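Local coordinates for protein N-(5'-phosphoribosyl)anthranilate isomerase (Jonesia denitrificans, PDB 4WUI) that probably catalyses the isomerisation of N-(5-phospho-beta-D-ribosyl)anthranilate to 1-(2-carboxyphenylamino)-1-deoxy-D-ribulose 5-phosphate, the third step of tryptophan synthesis from chorismate, at residues H15-A20 against A50-T55. Numbering follows the deposited sequence.
Sequences HAIDAA and ATVDCT
With CG1 set opposite its own carbonyl carbon (chi1 -68°) and CD1 carried on in an extended line (chi2 175°), Ile17 stretches from helix 14-22 to Thr51 and Val52 in the loop between helix 42-50 and strand 57-62. Thr51 holds OG1 between its backbone N and carbonyl carbon (chi1 72°), and this hydroxyl oxygen lies 3.6 Å from Ile17 CD1. The same methyl meets a branch of valine as well, Ile17 CD1 standing 4.2 Å from Val52 CG2. Both loop side chains run roughly at right angles to the isoleucine, whose extended reach brings CD1 close to the two of them.

Isoleucine suits the helix position because its longer branch spans a gap in which the closest CA atoms, Ile17 CA and Val52 CA, are 7.4 Å apart. Valine, compact and apolar, suits a partly exposed place against Phe30 of strand 27-32, which Ile17 also touches. Threonine suits the exposed start of the loop, since its OG1 hydrogen-bonds to Leu48 O while the same oxygen packs against the isoleucine methyl.

Further along, Asp53 opens an Asx turn: its OD1 accepts from Thr55 N at 2.9 Å, a donor lying above the carboxylate plane. Asp53 OD1 offers its syn lone pair to the Thr55 hydroxyl, OG1 lying 2.8 Å from OD1. Two bonds thus grip one oxygen and fix the bend leading to strand 57-62. Gln21 OE1 accepts from Asp53 N, a polar tie between the loop and helix 14-22.

In this eight-stranded beta/alpha barrel, helix 14-22 and the loop entering strand 57-62 thus meet in a small contact, 106 Å² buried, where one methyl supplies undirected dispersion packing and Gln21, beyond 15-20, adds a directional bond.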
# COMPACT_ATOMS: atom_id res chain seq x y z
N HIS A 15 -5.43 -1.07 17.81
CA HIS A 15 -6.85 -1.18 17.53
C HIS A 15 -7.07 -1.44 16.03
O HIS A 15 -7.90 -2.26 15.64
CB HIS A 15 -7.50 0.14 17.97
CG HIS A 15 -8.97 0.11 18.02
ND1 HIS A 15 -9.81 0.87 17.23
CD2 HIS A 15 -9.78 -0.58 18.86
CE1 HIS A 15 -11.07 0.64 17.58
NE2 HIS A 15 -11.07 -0.25 18.54
N ALA A 16 -6.30 -0.76 15.19
CA ALA A 16 -6.36 -0.95 13.73
C ALA A 16 -5.72 -2.27 13.30
O ALA A 16 -6.26 -2.95 12.43
CB ALA A 16 -5.74 0.22 13.04
N ILE A 17 -4.59 -2.62 13.89
CA ILE A 17 -3.95 -3.89 13.57
C ILE A 17 -4.90 -5.04 13.85
O ILE A 17 -5.00 -5.97 13.03
CB ILE A 17 -2.61 -4.08 14.32
CG1 ILE A 17 -1.57 -3.07 13.79
CG2 ILE A 17 -2.10 -5.51 14.19
CD1 ILE A 17 -0.26 -3.08 14.54
N ASP A 18 -5.61 -5.00 14.99
CA ASP A 18 -6.53 -6.06 15.31
C ASP A 18 -7.60 -6.21 14.23
O ASP A 18 -7.96 -7.34 13.86
CB ASP A 18 -7.23 -5.76 16.66
CG ASP A 18 -6.34 -5.95 17.86
OD1 ASP A 18 -5.27 -6.57 17.70
OD2 ASP A 18 -6.72 -5.48 18.95
N ALA A 19 -8.11 -5.10 13.72
CA ALA A 19 -9.12 -5.16 12.66
C ALA A 19 -8.53 -5.73 11.38
O ALA A 19 -9.18 -6.51 10.66
CB ALA A 19 -9.70 -3.78 12.42
N ALA A 20 -7.31 -5.34 11.05
CA ALA A 20 -6.66 -5.85 9.86
C ALA A 20 -6.42 -7.37 9.96
O ALA A 20 -6.61 -8.09 8.98
CB ALA A 20 -5.36 -5.10 9.65
N ALA A 50 6.29 -5.76 15.58
CA ALA A 50 6.48 -6.98 16.33
C ALA A 50 5.17 -7.61 16.74
O ALA A 50 5.14 -8.79 17.06
CB ALA A 50 7.34 -6.72 17.55
N THR A 51 4.08 -6.86 16.73
CA THR A 51 2.77 -7.41 17.12
C THR A 51 2.05 -8.11 15.96
O THR A 51 1.07 -8.77 16.21
CB THR A 51 1.82 -6.35 17.69
OG1 THR A 51 1.34 -5.48 16.67
CG2 THR A 51 2.48 -5.53 18.81
N VAL A 52 2.50 -7.94 14.73
CA VAL A 52 1.82 -8.48 13.55
C VAL A 52 2.28 -9.93 13.34
O VAL A 52 3.48 -10.21 13.40
CB VAL A 52 2.14 -7.61 12.32
CG1 VAL A 52 1.47 -8.19 11.08
CG2 VAL A 52 1.71 -6.19 12.53
N ASP A 53 1.36 -10.85 13.08
CA ASP A 53 1.79 -12.25 12.88
C ASP A 53 2.29 -12.51 11.46
O ASP A 53 2.31 -11.61 10.62
CB ASP A 53 0.73 -13.27 13.33
CG ASP A 53 -0.43 -13.41 12.37
OD1 ASP A 53 -0.38 -12.91 11.21
OD2 ASP A 53 -1.40 -14.09 12.78
N CYS A 54 2.71 -13.76 11.18
CA CYS A 54 3.42 -14.05 9.94
C CYS A 54 2.46 -14.20 8.77
O CYS A 54 2.90 -14.50 7.66
CB CYS A 54 4.27 -15.32 10.07
SG CYS A 54 3.25 -16.86 10.12
N THR A 55 1.16 -14.00 9.00
CA THR A 55 0.20 -14.05 7.88
C THR A 55 0.02 -12.72 7.18
O THR A 55 -0.78 -12.61 6.22
CB THR A 55 -1.18 -14.59 8.31
OG1 THR A 55 -1.90 -13.58 9.01
CG2 THR A 55 -1.04 -15.84 9.14